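Local atomic coordinates of cellulose 1,4-beta-cellobiosidase (Thermobifida fusca, PDB entry 4JJJ), a protein that probably hydrolyses cellulose to cellobiose through its family 48 glycoside hydrolase catalytic domain, the part of a longer cellulase that is present here. Residues A229-F234 / Y326-A331; H294-W299 / D357-F362; A334-P339 / D351-F356; G372-A377 / M398-Q403. The protein carries 1 engineered substitution. All coordinates share one frame; numbering follows the deposited sequence.

Interaction 1: residues A229-F234 / Y326-A331; sequences AVQVMF and YQNVLA
Gln231 and Asn328 join two helices of the (alpha/alpha)6 barrel. Gln231 lies within helix 223-242, and Asn328 is the N-cap of helix 329-337. The polar part is a short chain of bonds. Asn328 ND2 donates to Gln231 OE1 at 3.0 Å, and the N-H points almost straight at the oxygen (166°). The two amide planes are nearly perpendicular. The acceptor lies close to the plane of the Asn328 amide, whereas ND2 sits well above the carbonyl plane of Gln231. On its other branch, Asn328 OD1 accepts from Ala331 N at 2.9 Å, the capping bond. One amide therefore closes the helix start and holds the neighbouring helix. Gln231 NE2 turns to Gln427 of helix 416-432, so both ends of this buried amide are used.

The apolar part centres on Leu330. Its CG is anti to the backbone N (chi1 -172°), and CD1 reaches between Gln231 and Phe234. CD1 lies 3.7 Å from Gln231 CG, against the aliphatic part of that side chain. The same methyl meets the Phe234 ring at CD2, 3.8 Å away. Beside this group, Ala331 CB rests against Val230 CG1 at 4.1 Å.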
# COMPACT_ATOMS: atom_id res chain seq x y z
N ALA A 229 2.19 -9.73 -3.05
CA ALA A 229 1.91 -11.12 -2.69
C ALA A 229 1.94 -12.02 -3.95
O ALA A 229 2.54 -13.08 -3.96
CB ALA A 229 0.60 -11.20 -2.02
N VAL A 230 1.40 -11.57 -5.07
CA VAL A 230 1.52 -12.26 -6.33
C VAL A 230 2.95 -12.32 -6.83
O VAL A 230 3.41 -13.38 -7.18
CB VAL A 230 0.64 -11.60 -7.43
CG1 VAL A 230 0.87 -12.23 -8.84
CG2 VAL A 230 -0.85 -11.65 -7.05
N GLN A 231 3.68 -11.24 -6.80
CA GLN A 231 5.05 -11.21 -7.14
C GLN A 231 5.89 -12.21 -6.31
O GLN A 231 6.73 -12.91 -6.85
CB GLN A 231 5.58 -9.77 -6.90
CG GLN A 231 7.02 -9.60 -7.05
CD GLN A 231 7.51 -8.26 -6.54
OE1 GLN A 231 6.75 -7.51 -5.96
NE2 GLN A 231 8.80 -7.93 -6.81
N VAL A 232 5.61 -12.29 -5.03
CA VAL A 232 6.33 -13.24 -4.14
C VAL A 232 6.11 -14.67 -4.64
O VAL A 232 7.06 -15.47 -4.74
CB VAL A 232 5.89 -13.14 -2.66
CG1 VAL A 232 6.41 -14.33 -1.87
CG2 VAL A 232 6.31 -11.80 -2.14
N MET A 233 4.87 -14.97 -5.08
CA MET A 233 4.57 -16.32 -5.48
C MET A 233 5.16 -16.61 -6.84
O MET A 233 5.47 -17.79 -7.13
CB MET A 233 3.09 -16.56 -5.40
CG MET A 233 2.55 -16.57 -4.01
SD MET A 233 3.46 -17.63 -2.82
CE MET A 233 3.44 -19.06 -3.66
N PHE A 234 5.36 -15.66 -7.73
CA PHE A 234 6.17 -15.90 -8.94
C PHE A 234 7.53 -16.45 -8.56
O PHE A 234 8.06 -17.45 -9.05
CB PHE A 234 6.36 -14.64 -9.76
CG PHE A 234 7.38 -14.76 -10.80
CD1 PHE A 234 7.12 -15.36 -12.02
CD2 PHE A 234 8.64 -14.30 -10.59
CE1 PHE A 234 8.09 -15.50 -13.00
CE2 PHE A 234 9.62 -14.41 -11.52
CZ PHE A 234 9.37 -15.07 -12.76
N TYR A 326 2.98 2.08 -6.85
CA TYR A 326 2.14 0.88 -6.71
C TYR A 326 2.33 -0.10 -7.84
O TYR A 326 1.97 -1.25 -7.76
CB TYR A 326 0.64 1.19 -6.59
CG TYR A 326 0.22 1.72 -5.23
CD1 TYR A 326 1.01 2.52 -4.45
CD2 TYR A 326 -1.10 1.47 -4.85
CE1 TYR A 326 0.55 2.99 -3.24
CE2 TYR A 326 -1.58 1.90 -3.62
CZ TYR A 326 -0.78 2.64 -2.84
OH TYR A 326 -1.24 3.03 -1.60
N GLN A 327 2.82 0.38 -9.00
CA GLN A 327 2.77 -0.51 -10.15
C GLN A 327 3.69 -1.69 -9.97
O GLN A 327 4.72 -1.56 -9.31
CB GLN A 327 3.09 0.23 -11.47
CG GLN A 327 2.30 1.55 -11.66
CD GLN A 327 0.79 1.34 -11.46
OE1 GLN A 327 0.21 2.01 -10.53
NE2 GLN A 327 0.22 0.45 -12.08
N ASN A 328 3.34 -2.79 -10.62
CA ASN A 328 4.10 -4.00 -10.39
C ASN A 328 4.16 -4.76 -11.68
O ASN A 328 3.35 -5.66 -11.93
CB ASN A 328 3.51 -4.83 -9.26
CG ASN A 328 4.49 -5.83 -8.73
OD1 ASN A 328 5.24 -6.44 -9.48
ND2 ASN A 328 4.53 -5.99 -7.39
N VAL A 329 5.17 -4.38 -12.45
CA VAL A 329 5.27 -4.96 -13.77
C VAL A 329 5.68 -6.44 -13.68
O VAL A 329 5.45 -7.22 -14.64
CB VAL A 329 6.23 -4.18 -14.62
CG1 VAL A 329 5.61 -2.79 -14.88
CG2 VAL A 329 7.66 -4.17 -14.14
N LEU A 330 6.30 -6.83 -12.58
CA LEU A 330 6.68 -8.24 -12.39
C LEU A 330 5.46 -9.07 -12.09
O LEU A 330 5.26 -10.10 -12.76
CB LEU A 330 7.73 -8.32 -11.24
CG LEU A 330 8.44 -9.63 -10.93
CD1 LEU A 330 7.45 -10.72 -10.51
CD2 LEU A 330 9.26 -10.12 -12.13
N ALA A 331 4.61 -8.64 -11.21
CA ALA A 331 3.32 -9.29 -10.98
C ALA A 331 2.48 -9.35 -12.28
O ALA A 331 1.83 -10.38 -12.51
CB ALA A 331 2.57 -8.64 -9.86

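Interaction 2: residues H294-W299 / D357-F362; sequences HYLLSW and DRQLEF. With ZN (zinc ion), chain T; BGC (beta-D-glucopyranose), chain D.
The loop 294-299 runs from the side of a zinc-binding helix to the glycan-binding pocket, and Leu296 and Tyr295 pack on that helix. Leu296 CD1 sits over the centre of the Phe362 ring, 3.5 Å from the ring centroid and 10° off the normal, a CH-pi contact. Its other methyl, CD2, lies 3.8 Å from Gln359 CA and also touches Phe362 CB. One branch thus covers the ring and the other rests on the helix at its root.

The Arg358 chain is bent at chi2 and chi3. Its CG lies 3.9 Å from Leu296 CD2. One face of the guanidinium receives Tyr295 CD2, 3.9 Å from Arg358 NH2, with the two planes steeply inclined. A water at the guanidinium edge accepts from Arg358 NH1 at 2.9 Å and donates to His294 O. Arg358 also makes a cation-pi contact with Tyr396.

Helix 348-365 belongs to the (alpha/alpha)6 barrel. Asp357 OD1 and Glu361 OE2, one turn apart on it, bind the zinc ion together with a water. Gln359 uses both ends of its amide, OE1 to Asn328 N and NE2 to Ser355 OG, while Leu297 packs against it. Within the loop, Leu296 N donates to His294 ND1 in the ring plane, and His294 NE2 goes on to Ser319 O. At the far end, Trp299 NE1 donates to O3 of the bound glucose at 3.0 Å, near the indole plane and nearly straight (171°).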
# COMPACT_ATOMS: atom_id res chain seq x y z
N HIS A 294 -8.82 1.47 -16.65
CA HIS A 294 -7.55 2.19 -16.89
C HIS A 294 -6.36 1.22 -16.90
O HIS A 294 -5.31 1.58 -17.39
CB HIS A 294 -7.36 3.34 -15.93
CG HIS A 294 -7.50 2.96 -14.50
ND1 HIS A 294 -6.64 2.07 -13.88
CD2 HIS A 294 -8.42 3.31 -13.58
CE1 HIS A 294 -7.02 1.95 -12.62
NE2 HIS A 294 -8.10 2.69 -12.41
N TYR A 295 -6.59 -0.01 -16.40
CA TYR A 295 -5.56 -1.05 -16.51
C TYR A 295 -4.31 -0.74 -15.75
O TYR A 295 -3.26 -1.39 -16.00
CB TYR A 295 -5.26 -1.36 -17.98
CG TYR A 295 -6.41 -2.03 -18.69
CD1 TYR A 295 -6.79 -3.33 -18.40
CD2 TYR A 295 -7.09 -1.31 -19.67
CE1 TYR A 295 -7.83 -3.92 -19.13
CE2 TYR A 295 -8.12 -1.86 -20.36
CZ TYR A 295 -8.44 -3.17 -20.15
OH TYR A 295 -9.50 -3.83 -20.83
N LEU A 296 -4.38 0.11 -14.74
CA LEU A 296 -3.29 0.35 -13.82
C LEU A 296 -3.62 -0.15 -12.44
O LEU A 296 -4.82 -0.42 -12.15
CB LEU A 296 -2.99 1.85 -13.76
CG LEU A 296 -2.53 2.46 -15.05
CD1 LEU A 296 -2.36 3.97 -14.88
CD2 LEU A 296 -1.25 1.88 -15.61
N LEU A 297 -2.62 -0.35 -11.57
CA LEU A 297 -2.86 -0.69 -10.15
C LEU A 297 -3.18 0.61 -9.40
O LEU A 297 -2.24 1.34 -9.04
CB LEU A 297 -1.72 -1.44 -9.51
CG LEU A 297 -1.61 -2.87 -10.02
CD1 LEU A 297 -0.29 -3.45 -9.65
CD2 LEU A 297 -2.65 -3.73 -9.19
N SER A 298 -4.47 0.93 -9.29
CA SER A 298 -4.87 2.09 -8.58
C SER A 298 -4.71 1.99 -7.04
O SER A 298 -4.25 0.98 -6.54
CB SER A 298 -6.25 2.50 -8.95
OG SER A 298 -7.18 1.61 -8.32
N TRP A 299 -5.01 3.10 -6.39
CA TRP A 299 -4.75 3.20 -4.96
C TRP A 299 -5.56 2.26 -4.16
O TRP A 299 -5.16 1.84 -3.09
CB TRP A 299 -5.04 4.61 -4.50
CG TRP A 299 -4.49 5.03 -3.16
CD1 TRP A 299 -5.12 5.07 -1.97
CD2 TRP A 299 -3.19 5.56 -2.93
NE1 TRP A 299 -4.32 5.62 -1.01
CE2 TRP A 299 -3.12 5.94 -1.59
CE3 TRP A 299 -2.12 5.82 -3.77
CZ2 TRP A 299 -1.95 6.53 -1.06
CZ3 TRP A 299 -0.96 6.33 -3.24
CH2 TRP A 299 -0.87 6.67 -1.90
N ASP A 357 1.44 -4.18 -20.26
CA ASP A 357 1.79 -3.17 -21.26
C ASP A 357 1.50 -1.74 -20.77
O ASP A 357 2.40 -0.87 -20.82
CB ASP A 357 1.02 -3.44 -22.55
CG ASP A 357 1.12 -2.32 -23.56
OD1 ASP A 357 2.27 -2.00 -23.88
OD2 ASP A 357 0.02 -1.74 -23.93
N ARG A 358 0.27 -1.52 -20.29
CA ARG A 358 -0.15 -0.21 -19.88
C ARG A 358 0.73 0.36 -18.71
O ARG A 358 1.13 1.53 -18.69
CB ARG A 358 -1.59 -0.18 -19.43
CG ARG A 358 -2.18 1.22 -19.33
CD ARG A 358 -2.40 1.90 -20.65
NE ARG A 358 -3.29 1.24 -21.59
CZ ARG A 358 -4.62 1.43 -21.56
NH1 ARG A 358 -5.22 2.15 -20.66
NH2 ARG A 358 -5.38 0.87 -22.47
N GLN A 359 1.08 -0.53 -17.78
CA GLN A 359 1.89 -0.09 -16.64
C GLN A 359 3.27 0.33 -17.13
O GLN A 359 3.79 1.35 -16.67
CB GLN A 359 2.03 -1.22 -15.62
CG GLN A 359 0.75 -1.52 -14.83
CD GLN A 359 0.99 -2.51 -13.70
OE1 GLN A 359 2.01 -2.51 -13.02
NE2 GLN A 359 0.07 -3.45 -13.62
N LEU A 360 3.91 -0.40 -18.06
CA LEU A 360 5.18 0.03 -18.55
C LEU A 360 5.09 1.34 -19.30
O LEU A 360 6.03 2.18 -19.15
CB LEU A 360 5.81 -1.05 -19.45
CG LEU A 360 6.37 -2.25 -18.63
CD1 LEU A 360 6.49 -3.47 -19.58
CD2 LEU A 360 7.70 -1.83 -18.01
N GLU A 361 4.06 1.57 -20.09
CA GLU A 361 3.91 2.88 -20.78
C GLU A 361 3.73 4.03 -19.77
O GLU A 361 4.40 5.02 -19.90
CB GLU A 361 2.69 2.85 -21.65
CG GLU A 361 2.86 1.99 -22.86
CD GLU A 361 1.74 2.19 -23.89
OE1 GLU A 361 1.05 3.20 -23.90
OE2 GLU A 361 1.47 1.26 -24.72
N PHE A 362 2.92 3.78 -18.74
CA PHE A 362 2.69 4.75 -17.66
C PHE A 362 3.96 5.15 -16.93
O PHE A 362 4.26 6.32 -16.79
CB PHE A 362 1.72 4.10 -16.65
CG PHE A 362 1.31 4.89 -15.48
CD1 PHE A 362 0.51 5.99 -15.58
CD2 PHE A 362 1.54 4.39 -14.19
CE1 PHE A 362 0.02 6.64 -14.46
CE2 PHE A 362 1.04 5.06 -13.08
CZ PHE A 362 0.28 6.17 -13.20
ZN ZN T . 2.29 -0.48 -25.19
C2 BGC D . -3.18 4.10 2.06
C3 BGC D . -4.59 4.52 2.47
C4 BGC D . -5.57 3.56 1.88
C5 BGC D . -5.31 2.12 2.22
C6 BGC D . -6.29 1.13 1.60
C1 BGC D . -3.03 2.63 2.33
O1 BGC D . -1.75 2.18 1.87
O2 BGC D . -2.14 4.86 2.71
O3 BGC D . -4.80 5.84 1.91
O4 BGC D . -6.80 3.90 2.62
O5 BGC D . -4.00 1.80 1.73
O6 BGC D . -6.29 1.33 0.15
O HOH W 1 -4.31 3.86 -18.55
O HOH W 2 1.42 -0.98 -26.98

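Interaction 3: residues A334-P339 / D351-F356; sequences ALSQVP and DWATSF
Leu335 meets Trp352 where helix 329-337 packs against helix 348-365. Leu335 CG is anti to the carbonyl carbon (chi1 -69°), and CD1 lies over one face of the indole. CD1 is 3.4 Å from the centroid of the six-membered ring and 16° off its normal, a close CH-pi contact. Leu335 CB reaches the same indole nearer its root, 3.7 Å from Trp352 CG. The leucine therefore follows the tryptophan from CG to the benzene part. Trp352 NE1 is tied to Gly260 O, which fixes the turn of the ring. An alanine in place of Trp352 would probably leave Gly260 O without this donor and open a gap under the Leu335 methyl.

Ser336 comes next and is the point of nearest backbone approach, its CA 4.8 Å from that of Ala353. Its CB touches Ala353 N at 3.5 Å and Ala353 CB at 3.9 Å. A small residue on each helix allows this closeness. The hydroxyl turns back to Ala332 O in its own helix, and OG also lies 4.1 Å from Phe356 CB.

Gln337 closes the contact at an exposed edge. In one of its two modelled conformers the amide comes near the Phe356 ring, so this contact is uncertain. The Phe356 ring also makes a cation-pi contact with Arg436. After Gln337 the chain leaves the helix at Val338 and turns back into helix 348-365. The two helices form a helical hairpin, an arrangement consistent with the (alpha/alpha)6 fold of family 48.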
# COMPACT_ATOMS: atom_id res chain seq x y z
N ALA A 334 3.84 -11.94 -14.52
CA ALA A 334 3.52 -13.29 -13.98
C ALA A 334 2.09 -13.66 -14.30
O ALA A 334 1.84 -14.82 -14.77
CB ALA A 334 3.81 -13.42 -12.49
N LEU A 335 1.19 -12.79 -13.97
CA LEU A 335 -0.27 -13.08 -14.12
C LEU A 335 -0.66 -13.24 -15.59
O LEU A 335 -1.60 -14.00 -15.91
CB LEU A 335 -1.13 -12.06 -13.42
CG LEU A 335 -1.09 -12.06 -11.92
CD1 LEU A 335 -1.59 -10.72 -11.40
CD2 LEU A 335 -1.92 -13.23 -11.33
N SER A 336 0.00 -12.52 -16.45
CA SER A 336 -0.27 -12.59 -17.91
C SER A 336 0.45 -13.71 -18.63
O SER A 336 -0.11 -14.28 -19.58
CB SER A 336 -0.05 -11.25 -18.60
OG SER A 336 1.26 -10.79 -18.58
N GLN A 337 1.65 -14.09 -18.20
CA GLN A 337 2.50 -15.00 -18.97
C GLN A 337 3.04 -16.28 -18.35
O GLN A 337 3.61 -17.10 -19.08
CB GLN A 337 3.72 -14.26 -19.47
CG GLN A 337 3.36 -13.26 -20.53
CD GLN A 337 4.59 -12.76 -21.34
OE1 GLN A 337 5.52 -13.53 -21.65
NE2 GLN A 337 4.59 -11.50 -21.66
N VAL A 338 2.84 -16.47 -17.05
CA VAL A 338 3.33 -17.67 -16.35
C VAL A 338 2.18 -18.58 -16.05
O VAL A 338 1.20 -18.23 -15.36
CB VAL A 338 4.00 -17.26 -15.04
CG1 VAL A 338 4.44 -18.47 -14.29
CG2 VAL A 338 5.22 -16.39 -15.32
N PRO A 339 2.17 -19.75 -16.67
CA PRO A 339 0.86 -20.54 -16.57
C PRO A 339 0.35 -20.84 -15.19
O PRO A 339 -0.88 -20.86 -14.99
CB PRO A 339 1.18 -21.84 -17.36
CG PRO A 339 2.26 -21.42 -18.30
CD PRO A 339 3.11 -20.31 -17.67
N ASP A 351 -6.75 -9.26 -19.36
CA ASP A 351 -6.77 -7.99 -18.61
C ASP A 351 -5.36 -7.72 -18.09
O ASP A 351 -4.88 -6.57 -18.13
CB ASP A 351 -7.86 -7.99 -17.53
CG ASP A 351 -9.22 -7.83 -18.05
OD1 ASP A 351 -9.45 -7.50 -19.24
OD2 ASP A 351 -10.14 -8.08 -17.26
N TRP A 352 -4.72 -8.74 -17.52
CA TRP A 352 -3.34 -8.59 -16.97
C TRP A 352 -2.34 -8.38 -18.09
O TRP A 352 -1.38 -7.65 -17.90
CB TRP A 352 -2.99 -9.75 -16.08
CG TRP A 352 -3.53 -9.51 -14.68
CD1 TRP A 352 -4.65 -10.08 -14.10
CD2 TRP A 352 -3.06 -8.57 -13.78
NE1 TRP A 352 -4.82 -9.58 -12.83
CE2 TRP A 352 -3.82 -8.67 -12.61
CE3 TRP A 352 -1.97 -7.67 -13.80
CZ2 TRP A 352 -3.55 -7.90 -11.51
CZ3 TRP A 352 -1.68 -6.95 -12.67
CH2 TRP A 352 -2.47 -7.05 -11.53
N ALA A 353 -2.57 -8.97 -19.31
CA ALA A 353 -1.64 -8.68 -20.42
C ALA A 353 -1.77 -7.20 -20.86
O ALA A 353 -0.75 -6.48 -21.08
CB ALA A 353 -1.89 -9.60 -21.56
N THR A 354 -3.00 -6.70 -20.84
CA THR A 354 -3.21 -5.27 -21.15
C THR A 354 -2.57 -4.40 -20.07
O THR A 354 -1.88 -3.46 -20.40
CB THR A 354 -4.69 -4.99 -21.27
OG1 THR A 354 -5.25 -5.83 -22.28
CG2 THR A 354 -4.94 -3.58 -21.60
N SER A 355 -2.77 -4.78 -18.85
CA SER A 355 -2.15 -4.04 -17.70
C SER A 355 -0.61 -4.04 -17.71
O SER A 355 0.01 -3.03 -17.41
CB SER A 355 -2.66 -4.56 -16.34
OG SER A 355 -2.24 -3.75 -15.25
N PHE A 356 -0.00 -5.20 -18.03
CA PHE A 356 1.45 -5.30 -18.13
C PHE A 356 1.98 -4.21 -19.06
O PHE A 356 2.90 -3.44 -18.73
CB PHE A 356 1.82 -6.70 -18.55
CG PHE A 356 3.29 -6.96 -18.77
CD1 PHE A 356 4.23 -6.56 -17.86
CD2 PHE A 356 3.75 -7.67 -19.87
CE1 PHE A 356 5.58 -6.82 -18.03
CE2 PHE A 356 5.07 -7.97 -20.05
CZ PHE A 356 6.01 -7.54 -19.14

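Interaction 4: residues G372-A377 / M398-Q403; sequences GIAGGA and MYYDWQ
Gly375 and Gly376 pass so close to Asp401 and Trp402 that a side chain at Gly375 would clash with the carbonyl oxygens of both. Gly375 CA comes within 3.6 Å of Asp401 O. At Gly376 the backbone angles (164°/-151°) would press a CB against the preceding carbonyl oxygen. Both positions thus suit glycine alone.

These residues lead into an antiparallel pairing of strands 376-378 and 398-401, inner strands of a four-stranded sheet. Asp401 N donates to Gly376 O at 2.9 Å. Ala377 and Tyr400 form the following non-hydrogen-bonded pair. There Ala377 CA comes 3.1 Å from Tyr399 O in a CA-H...O contact. Ala377 CB meets Met398 CB at 4.1 Å.

Tyr400 CG is anti to its backbone N (chi1 171°), and the ring meets both Gly376 and Ala374. Its CD1 is 3.3 Å from Gly376 O, and OH reaches 3.4 Å from Ala374 CB. Leu488 of strand 488-496 touches both Ala374 and Tyr400. An alanine at Tyr400 would probably open a gap beside the Ala374 methyl and leave Leu488 with less to pack on.

Asp401 OD1 accepts from Gln403 N, an Asx turn at this end of the segment. A backbone bond between Tyr399 and Thr378 also joins the two strands, just beyond the residues in contact here. Within these residues the backbones approach closely, which the two glycines and the small alanines make possible.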
# COMPACT_ATOMS: atom_id res chain seq x y z
N GLY A 372 13.97 10.30 -12.05
CA GLY A 372 12.95 9.85 -11.13
C GLY A 372 11.58 9.79 -11.77
O GLY A 372 11.27 10.52 -12.70
N ILE A 373 10.72 8.94 -11.25
CA ILE A 373 9.37 8.64 -11.75
C ILE A 373 8.30 9.47 -11.06
O ILE A 373 8.10 9.36 -9.82
CB ILE A 373 9.04 7.16 -11.72
CG1 ILE A 373 10.24 6.28 -12.21
CG2 ILE A 373 7.74 6.86 -12.46
CD1 ILE A 373 10.74 6.50 -13.62
N ALA A 374 7.66 10.32 -11.83
CA ALA A 374 6.64 11.25 -11.27
C ALA A 374 5.37 10.53 -10.88
O ALA A 374 5.22 9.30 -11.05
CB ALA A 374 6.34 12.33 -12.26
N GLY A 375 4.41 11.28 -10.33
CA GLY A 375 3.40 10.68 -9.47
C GLY A 375 2.47 9.69 -10.10
O GLY A 375 2.37 8.54 -9.66
N GLY A 376 1.67 10.14 -11.05
CA GLY A 376 0.64 9.29 -11.63
C GLY A 376 -0.43 10.01 -12.41
O GLY A 376 -0.17 11.12 -12.93
N ALA A 377 -1.59 9.46 -12.45
CA ALA A 377 -2.67 10.09 -13.18
C ALA A 377 -4.00 9.58 -12.64
O ALA A 377 -4.15 8.55 -11.99
CB ALA A 377 -2.60 9.68 -14.67
N MET A 398 -6.61 10.22 -19.00
CA MET A 398 -6.47 10.57 -17.59
C MET A 398 -5.51 11.72 -17.40
O MET A 398 -4.72 12.05 -18.32
CB MET A 398 -6.06 9.29 -16.80
CG MET A 398 -7.07 8.25 -16.84
SD MET A 398 -6.78 7.02 -15.50
CE MET A 398 -5.21 6.40 -16.11
N TYR A 399 -5.60 12.37 -16.23
CA TYR A 399 -4.89 13.57 -16.00
C TYR A 399 -3.71 13.40 -15.12
O TYR A 399 -3.87 12.84 -14.01
CB TYR A 399 -5.84 14.61 -15.39
CG TYR A 399 -6.97 14.96 -16.39
CD1 TYR A 399 -6.71 15.79 -17.42
CD2 TYR A 399 -8.19 14.35 -16.27
CE1 TYR A 399 -7.70 16.06 -18.37
CE2 TYR A 399 -9.18 14.61 -17.21
CZ TYR A 399 -8.90 15.48 -18.23
OH TYR A 399 -9.85 15.74 -19.23
N TYR A 400 -2.57 13.97 -15.47
CA TYR A 400 -1.35 13.90 -14.64
C TYR A 400 -1.59 14.48 -13.26
O TYR A 400 -2.10 15.58 -13.11
CB TYR A 400 -0.18 14.64 -15.32
CG TYR A 400 1.00 14.77 -14.41
CD1 TYR A 400 1.70 13.64 -14.02
CD2 TYR A 400 1.44 15.97 -13.93
CE1 TYR A 400 2.75 13.69 -13.14
CE2 TYR A 400 2.51 16.08 -13.11
CZ TYR A 400 3.20 14.93 -12.64
OH TYR A 400 4.29 14.98 -11.77
N ASP A 401 -1.22 13.74 -12.22
CA ASP A 401 -1.34 14.15 -10.83
C ASP A 401 0.02 13.92 -10.16
O ASP A 401 0.50 12.82 -10.02
CB ASP A 401 -2.43 13.44 -10.04
CG ASP A 401 -2.82 14.15 -8.76
OD1 ASP A 401 -1.96 14.88 -8.21
OD2 ASP A 401 -4.01 13.97 -8.36
N TRP A 402 0.67 15.05 -9.84
CA TRP A 402 1.98 15.00 -9.21
C TRP A 402 1.97 14.44 -7.74
O TRP A 402 2.98 14.08 -7.20
CB TRP A 402 2.61 16.35 -9.11
CG TRP A 402 1.97 17.41 -8.26
CD1 TRP A 402 0.90 18.16 -8.55
CD2 TRP A 402 2.37 17.73 -6.90
NE1 TRP A 402 0.62 18.99 -7.49
CE2 TRP A 402 1.55 18.78 -6.49
CE3 TRP A 402 3.39 17.31 -6.08
CZ2 TRP A 402 1.61 19.32 -5.20
CZ3 TRP A 402 3.52 17.85 -4.84
CH2 TRP A 402 2.60 18.85 -4.40
N GLN A 403 0.74 14.30 -7.21
CA GLN A 403 0.51 13.86 -5.83
C GLN A 403 -0.77 12.99 -5.76
O GLN A 403 -1.74 13.30 -5.13
CB GLN A 403 0.42 15.04 -4.84
CG GLN A 403 -0.54 16.15 -5.32
CD GLN A 403 -0.75 17.23 -4.31
OE1 GLN A 403 -0.29 17.17 -3.13
NE2 GLN A 403 -1.66 18.18 -4.69

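Overall arrangement
From the N terminus, helix 223-242 comes first. Interaction 1 joins it to the start of helix 329-337, closing a loop of 91 residues. Loop 294-299 lies inside that loop and pairs with 357-362 beyond it, so interactions 1 and 2 cross. They also touch on the glycan side, where the rings of Tyr326 and Trp299 stack. Interaction 3 is nested within interaction 2 and closes the short turn between helices 329-337 and 348-365. It shares the first helix with interaction 1 and the second with interaction 2. Interaction 4 follows in series and closes a 20-residue loop within a sheet. Phe362 packs on Gly376, tying that sheet to the barrel helices.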